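Local coordinates for carbonic anhydrase (Coccomyxa sp. PA, PDB 3UCJ) that catalyses the reversible hydration of carbon dioxide to hydrogencarbonate at a zinc centre and is held here with the sulfonamide inhibitor acetazolamide, at the interface of chains A and B. Sequence-based numbering; all coordinates share one arbitrary frame. Chains: chain A/B, Carbonic anhydrase.

Contact 1 and contact 2 have C-alpha centres about 27 Å apart and belong to one two-fold symmetric interface. Both place helix 10-26 of one subunit against strands 182-189 and 194-197 of the other, with the roles of A and B exchanged. Residues 16, 194 and 195 occur in each. Contact 1 samples the start of that helix with the residue before it; contact 2 continues further along it and adds the loop before strand 194-197. Together they show a reciprocal embrace, in which each subunit lends its N-terminal helix to its neighbour, consistent with the oligomeric assembly typical of beta-class carbonic anhydrases.

Contact 1: the interface of chains A and B. Residues chain A 58, 186, 194-195, 197; chain B 9, 13, 16.
B:Asn16 takes a direct hydrogen bond from A:Val195, whose backbone N donates to the side-chain carbonyl OD1 at 2.9 Å. The angle of 173° at the hydrogen shows a nearly straight bond, yet the donor stands 44° above the carbonyl plane and therefore misses the lone-pair directions. CG of B:Asn16 is anti to its backbone N (chi1 162°), which sends the amide away from the helix toward the strand.

Water extends this polar group. Water 2 lies 2.8 Å from B:Asn16 OD1, giving that oxygen a second partner. The same water reaches the backbone O of A:Val195 at 3.0 Å and the backbone O of B:Leu13, also at 3.0 Å, tying strand to helix at both backbones. A second bridge runs through water 1, which is 2.6 Å from the carboxylate OE2 of A:Glu197. Water 1 also lies 3.0 Å from the backbone N of B:Leu9, and the extended chain of A:Glu197 carries its carboxylate out to this position.

Apolar contacts fill the ground between the bridges, in a patch that hides 205 Å² in all. Tight packing is seen where CD2 of B:Leu13 meets CG1 of A:Val195 at 3.4 Å, the two side chains crossing at about a right angle. B:Leu9 puts its CD1 branch against the CG2 methyl of A:Ile186 at 3.6 Å. Behind them, CD1 of A:Ile186 abuts the edge of the A:Phe58 ring, a second-shell contact within chain A.

An alanine in place of B:Asn16 would probably leave the A:Val195 N-H without its acceptor and water 2 with a weaker hold.

In the fold, B:Leu9 immediately precedes helix 10-26 and B:Leu13 and B:Asn16 lie on its first turns, so that the start of this helix rests against strands 182-189 and 194-197 of chain A, with the loop residue A:Phe58 beside them.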
ATOM      1  N   PHE A  58       6.902  20.573 -21.750  1.00 41.11           N
ATOM      2  CA  PHE A  58       7.764  20.075 -22.775  1.00 40.04           C
ATOM      3  C   PHE A  58       7.169  20.293 -24.173  1.00 40.70           C
ATOM      4  O   PHE A  58       7.739  19.742 -25.141  1.00 38.33           O
ATOM      5  CB  PHE A  58       8.069  18.575 -22.615  1.00 41.05           C
ATOM      6  CG  PHE A  58       8.978  18.265 -21.449  1.00 44.30           C
ATOM      7  CD1 PHE A  58       8.551  17.414 -20.404  1.00 42.71           C
ATOM      8  CD2 PHE A  58      10.252  18.833 -21.378  1.00 42.63           C
ATOM      9  CE1 PHE A  58       9.402  17.147 -19.331  1.00 45.06           C
ATOM     10  CE2 PHE A  58      11.106  18.578 -20.276  1.00 45.56           C
ATOM     11  CZ  PHE A  58      10.663  17.757 -19.254  1.00 41.41           C
ATOM     12  N   ILE A 186      15.730  15.418 -13.415  1.00 32.98           N
ATOM     13  CA  ILE A 186      15.538  16.810 -13.798  1.00 32.40           C
ATOM     14  C   ILE A 186      14.739  17.561 -12.739  1.00 34.44           C
ATOM     15  O   ILE A 186      14.116  16.941 -11.807  1.00 32.88           O
ATOM     16  CB  ILE A 186      14.820  16.922 -15.161  1.00 33.96           C
ATOM     17  CG1 ILE A 186      13.474  16.125 -15.150  1.00 32.69           C
ATOM     18  CG2 ILE A 186      15.661  16.364 -16.240  1.00 32.66           C
ATOM     19  CD1 ILE A 186      12.533  16.484 -16.379  1.00 32.48           C
ATOM     20  N   LEU A 194      11.130  26.855 -16.488  1.00 39.49           N
ATOM     21  CA  LEU A 194      12.259  26.143 -17.030  1.00 39.84           C
ATOM     22  C   LEU A 194      12.627  24.883 -16.251  1.00 39.52           C
ATOM     23  O   LEU A 194      12.624  24.911 -15.018  1.00 39.17           O
ATOM     24  CB  LEU A 194      13.481  27.060 -17.030  1.00 40.28           C
ATOM     25  CG  LEU A 194      13.329  28.261 -17.991  1.00 43.33           C
ATOM     26  CD1 LEU A 194      14.270  29.346 -17.515  1.00 43.33           C
ATOM     27  CD2 LEU A 194      13.722  27.778 -19.408  1.00 45.64           C
ATOM     28  N   VAL A 195      13.011  23.872 -17.019  1.00 39.03           N
ATOM     29  CA  VAL A 195      13.626  22.637 -16.591  1.00 40.44           C
ATOM     30  C   VAL A 195      15.155  22.717 -16.639  1.00 41.04           C
ATOM     31  O   VAL A 195      15.740  23.221 -17.628  1.00 40.85           O
ATOM     32  CB  VAL A 195      13.149  21.461 -17.534  1.00 40.86           C
ATOM     33  CG1 VAL A 195      13.993  20.121 -17.369  1.00 39.73           C
ATOM     34  CG2 VAL A 195      11.652  21.209 -17.301  1.00 41.77           C
ATOM     35  N   GLU A 197      18.644  20.072 -16.043  1.00 40.86           N
ATOM     36  CA  GLU A 197      19.150  18.731 -15.890  1.00 41.00           C
ATOM     37  C   GLU A 197      20.066  18.595 -14.670  1.00 41.79           C
ATOM     38  O   GLU A 197      21.204  19.122 -14.651  1.00 40.31           O
ATOM     39  CB  GLU A 197      19.817  18.244 -17.189  1.00 41.76           C
ATOM     40  CG  GLU A 197      20.352  16.813 -17.197  1.00 42.40           C
ATOM     41  CD  GLU A 197      20.994  16.446 -18.537  1.00 53.12           C
ATOM     42  OE1 GLU A 197      21.679  17.330 -19.096  1.00 57.47           O
ATOM     43  OE2 GLU A 197      20.819  15.327 -19.070  1.00 47.58           O
TER
ATOM     44  N   LEU B   9      19.268  14.767 -23.712  1.00 51.03           N
ATOM     45  CA  LEU B   9      18.007  15.550 -23.466  1.00 49.33           C
ATOM     46  C   LEU B   9      17.916  16.944 -24.081  1.00 49.25           C
ATOM     47  O   LEU B   9      16.910  17.622 -23.885  1.00 49.02           O
ATOM     48  CB  LEU B   9      17.775  15.802 -21.944  1.00 48.70           C
ATOM     49  CG  LEU B   9      17.290  14.772 -20.910  1.00 47.63           C
ATOM     50  CD1 LEU B   9      16.915  15.489 -19.515  1.00 43.57           C
ATOM     51  CD2 LEU B   9      16.179  13.909 -21.473  1.00 46.84           C
ATOM     52  N   LEU B  13      14.989  19.778 -23.654  1.00 45.81           N
ATOM     53  CA  LEU B  13      15.256  21.038 -22.906  1.00 47.02           C
ATOM     54  C   LEU B  13      15.004  22.274 -23.760  1.00 47.32           C
ATOM     55  O   LEU B  13      14.400  23.287 -23.329  1.00 47.20           O
ATOM     56  CB  LEU B  13      16.681  21.011 -22.375  1.00 47.26           C
ATOM     57  CG  LEU B  13      16.937  19.903 -21.348  1.00 48.24           C
ATOM     58  CD1 LEU B  13      18.425  19.865 -20.982  1.00 48.08           C
ATOM     59  CD2 LEU B  13      16.054  20.205 -20.133  1.00 48.04           C
ATOM     60  N   ASN B  16      11.455  22.969 -24.110  1.00 41.84           N
ATOM     61  CA  ASN B  16      10.969  23.562 -22.878  1.00 42.60           C
ATOM     62  C   ASN B  16      11.283  25.081 -22.803  1.00 44.20           C
ATOM     63  O   ASN B  16      10.431  25.896 -22.437  1.00 45.52           O
ATOM     64  CB  ASN B  16      11.492  22.839 -21.623  1.00 40.99           C
ATOM     65  CG  ASN B  16      11.338  23.714 -20.356  1.00 38.95           C
ATOM     66  OD1 ASN B  16      12.330  24.260 -19.858  1.00 39.87           O
ATOM     67  ND2 ASN B  16      10.092  23.947 -19.899  1.00 38.38           N
TER
HETATM   68  O   HOH W   1      21.303  15.178 -21.594  1.00 42.28           O
HETATM   69  O   HOH W   2      15.030  24.031 -20.448  1.00 49.29           O

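Contact 2: the interface of chains A and B. Residues chain A 16-17, 19-20, 31; chain B 188, 192-195.
Helix 10-26 of chain A, joined by the loop residue A:Phe31, lies on the B:Thr192-B:Gly193 loop, the start of strand 194-197 and the end of strand 182-189 of chain B. A:Asn16 grips the loop-strand junction with both ends of its amide. OD1 accepts a hydrogen bond from the backbone N of B:Val195 at 2.8 Å, the donor tilted 30° from the carbonyl plane. ND2 donates to the backbone O of B:Gly193 at 3.0 Å. This nitrogen lies in the plane of the glycine carbonyl, but the oxygen is tilted out of the amide plane of A:Asn16, and the bond is less straight than the one to OD1. The two bonds together should fix the rotation of the amide, whose CG is anti to the backbone N (chi1 164°). Water 3 gives OD1 a further partner and passes the link on to B:Val195 O.

Ring contacts hold the glycine from another side. CA of B:Gly193 sits over the centre of the A:Phe31 ring, 3.6 Å from its centroid, a CH-pi contact. With phi at 80°, this residue takes a left-handed backbone shape that a glycine adopts readily, and a side chain at this position would probably run into the A:Phe31 ring, since the alpha carbon already rests on that face. The indole of A:Trp19 turns its edge to chain B: the B:Tyr188 hydroxyl OH lies in its plane, 3.7 Å from CH2, and the B:Gly193 carbonyl also meets that edge.

The CB methyl of A:Ala20 lies against the loop carbonyl O of B:Thr192 at 3.5 Å. Aliphatic packing comes from CD2 of B:Leu194, 3.9 Å from both A:Arg17 CA and A:Ala20 CB, while its CD1 branch runs beside the guanidinium. Within chain B, the hydroxyl OG1 of B:Thr192 accepts a hydrogen bond from the backbone N of B:Leu194 at 3.3 Å, which is likely to steady the loop.

The patch hides 269 Å² and sits where the loop enters strand 194-197, with the partner's N-terminal helix lying across it and A:Phe31, just ahead of the 3-10 helix 32-34, flanking the loop.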
ATOM      1  N   ASN A  16     -12.287  23.134 -23.341  1.00 38.25           N
ATOM      2  CA  ASN A  16     -11.777  21.894 -23.951  1.00 34.84           C
ATOM      3  C   ASN A  16     -12.171  21.758 -25.452  1.00 36.66           C
ATOM      4  O   ASN A  16     -11.347  21.339 -26.278  1.00 35.74           O
ATOM      5  CB  ASN A  16     -12.362  20.718 -23.144  1.00 33.42           C
ATOM      6  CG  ASN A  16     -12.265  19.395 -23.854  1.00 29.32           C
ATOM      7  OD1 ASN A  16     -13.316  18.789 -24.142  1.00 34.71           O
ATOM      8  ND2 ASN A  16     -11.054  18.894 -24.089  1.00 30.45           N
ATOM      9  N   ARG A  17     -13.461  21.957 -25.728  1.00 36.81           N
ATOM     10  CA  ARG A  17     -13.977  21.880 -27.110  1.00 38.11           C
ATOM     11  C   ARG A  17     -13.179  22.872 -28.033  1.00 38.45           C
ATOM     12  O   ARG A  17     -12.696  22.480 -29.090  1.00 38.36           O
ATOM     13  CB  ARG A  17     -15.458  22.160 -27.154  1.00 39.28           C
ATOM     14  CG  ARG A  17     -16.092  21.673 -28.500  1.00 40.56           C
ATOM     15  CD  ARG A  17     -17.594  22.084 -28.640  1.00 50.97           C
ATOM     16  NE  ARG A  17     -18.484  21.157 -27.919  1.00 56.03           N
ATOM     17  CZ  ARG A  17     -18.813  19.912 -28.310  1.00 59.65           C
ATOM     18  NH1 ARG A  17     -18.357  19.407 -29.464  1.00 50.17           N
ATOM     19  NH2 ARG A  17     -19.628  19.167 -27.535  1.00 58.06           N
ATOM     20  N   TRP A  19     -10.180  24.135 -27.522  1.00 39.48           N
ATOM     21  CA  TRP A  19      -8.868  23.535 -27.674  1.00 37.62           C
ATOM     22  C   TRP A  19      -8.844  22.375 -28.662  1.00 36.37           C
ATOM     23  O   TRP A  19      -7.964  22.328 -29.494  1.00 36.78           O
ATOM     24  CB  TRP A  19      -8.345  23.016 -26.279  1.00 36.11           C
ATOM     25  CG  TRP A  19      -7.107  22.189 -26.369  1.00 36.59           C
ATOM     26  CD1 TRP A  19      -5.826  22.631 -26.511  1.00 35.98           C
ATOM     27  CD2 TRP A  19      -7.033  20.737 -26.319  1.00 34.71           C
ATOM     28  NE1 TRP A  19      -4.950  21.554 -26.553  1.00 37.33           N
ATOM     29  CE2 TRP A  19      -5.678  20.384 -26.436  1.00 35.34           C
ATOM     30  CE3 TRP A  19      -7.998  19.720 -26.175  1.00 34.84           C
ATOM     31  CZ2 TRP A  19      -5.242  19.067 -26.397  1.00 36.56           C
ATOM     32  CZ3 TRP A  19      -7.565  18.410 -26.121  1.00 32.29           C
ATOM     33  CH2 TRP A  19      -6.187  18.099 -26.223  1.00 36.03           C
ATOM     34  N   ALA A  20      -9.772  21.413 -28.575  1.00 37.06           N
ATOM     35  CA  ALA A  20      -9.642  20.250 -29.453  1.00 35.72           C
ATOM     36  C   ALA A  20      -9.943  20.715 -30.888  1.00 37.80           C
ATOM     37  O   ALA A  20      -9.435  20.152 -31.853  1.00 35.30           O
ATOM     38  CB  ALA A  20     -10.654  19.200 -29.086  1.00 36.28           C
ATOM     39  N   PHE A  31      -5.521  14.157 -33.141  1.00 34.94           N
ATOM     40  CA  PHE A  31      -6.186  13.189 -32.207  1.00 34.55           C
ATOM     41  C   PHE A  31      -6.394  11.834 -32.894  1.00 34.58           C
ATOM     42  O   PHE A  31      -6.156  10.734 -32.319  1.00 32.63           O
ATOM     43  CB  PHE A  31      -7.490  13.759 -31.718  1.00 33.39           C
ATOM     44  CG  PHE A  31      -7.340  15.055 -30.976  1.00 35.27           C
ATOM     45  CD1 PHE A  31      -6.633  15.083 -29.734  1.00 33.77           C
ATOM     46  CD2 PHE A  31      -7.875  16.237 -31.478  1.00 31.36           C
ATOM     47  CE1 PHE A  31      -6.456  16.272 -29.061  1.00 36.33           C
ATOM     48  CE2 PHE A  31      -7.733  17.467 -30.791  1.00 36.94           C
ATOM     49  CZ  PHE A  31      -7.034  17.471 -29.546  1.00 37.69           C
TER
ATOM     50  N   TYR B 188     -13.018  11.154 -21.420  1.00 29.70           N
ATOM     51  CA  TYR B 188     -12.299  11.779 -22.525  1.00 30.59           C
ATOM     52  C   TYR B 188     -12.168  10.799 -23.662  1.00 28.74           C
ATOM     53  O   TYR B 188     -12.003   9.662 -23.439  1.00 28.55           O
ATOM     54  CB  TYR B 188     -10.916  12.200 -22.072  1.00 27.82           C
ATOM     55  CG  TYR B 188      -9.989  12.865 -23.067  1.00 29.43           C
ATOM     56  CD1 TYR B 188     -10.133  14.181 -23.408  1.00 30.98           C
ATOM     57  CD2 TYR B 188      -8.916  12.196 -23.591  1.00 29.71           C
ATOM     58  CE1 TYR B 188      -9.273  14.787 -24.260  1.00 32.00           C
ATOM     59  CE2 TYR B 188      -8.050  12.811 -24.447  1.00 28.66           C
ATOM     60  CZ  TYR B 188      -8.236  14.098 -24.773  1.00 31.85           C
ATOM     61  OH  TYR B 188      -7.376  14.682 -25.617  1.00 34.39           O
ATOM     62  N   THR B 192     -10.681  12.280 -30.375  1.00 34.16           N
ATOM     63  CA  THR B 192     -11.318  13.549 -30.779  1.00 34.40           C
ATOM     64  C   THR B 192     -10.866  14.730 -29.950  1.00 35.98           C
ATOM     65  O   THR B 192     -11.039  15.919 -30.269  1.00 35.26           O
ATOM     66  CB  THR B 192     -12.867  13.466 -30.646  1.00 35.82           C
ATOM     67  OG1 THR B 192     -13.230  13.229 -29.272  1.00 32.64           O
ATOM     68  CG2 THR B 192     -13.452  12.304 -31.485  1.00 33.88           C
ATOM     69  N   GLY B 193     -10.249  14.385 -28.810  1.00 34.19           N
ATOM     70  CA  GLY B 193      -9.782  15.435 -27.878  1.00 33.59           C
ATOM     71  C   GLY B 193     -10.905  15.980 -27.016  1.00 32.12           C
ATOM     72  O   GLY B 193     -10.717  16.995 -26.328  1.00 34.57           O
ATOM     73  N   LEU B 194     -12.086  15.370 -27.044  1.00 31.76           N
ATOM     74  CA  LEU B 194     -13.222  15.988 -26.291  1.00 31.03           C
ATOM     75  C   LEU B 194     -13.526  15.239 -24.967  1.00 30.36           C
ATOM     76  O   LEU B 194     -13.493  14.033 -24.944  1.00 28.87           O
ATOM     77  CB  LEU B 194     -14.534  15.915 -27.110  1.00 31.64           C
ATOM     78  CG  LEU B 194     -14.448  16.681 -28.459  1.00 31.35           C
ATOM     79  CD1 LEU B 194     -15.779  16.358 -29.107  1.00 32.42           C
ATOM     80  CD2 LEU B 194     -14.320  18.167 -28.089  1.00 35.91           C
ATOM     81  N   VAL B 195     -13.962  16.033 -23.976  1.00 32.23           N
ATOM     82  CA  VAL B 195     -14.478  15.567 -22.697  1.00 32.32           C
ATOM     83  C   VAL B 195     -15.953  15.526 -22.782  1.00 33.01           C
ATOM     84  O   VAL B 195     -16.552  16.447 -23.343  1.00 33.79           O
ATOM     85  CB  VAL B 195     -14.066  16.594 -21.542  1.00 32.39           C
ATOM     86  CG1 VAL B 195     -14.710  16.160 -20.210  1.00 33.83           C
ATOM     87  CG2 VAL B 195     -12.535  16.675 -21.451  1.00 32.17           C
TER
HETATM   88  O   HOH W   3     -16.085  19.121 -24.010  1.00 47.27           O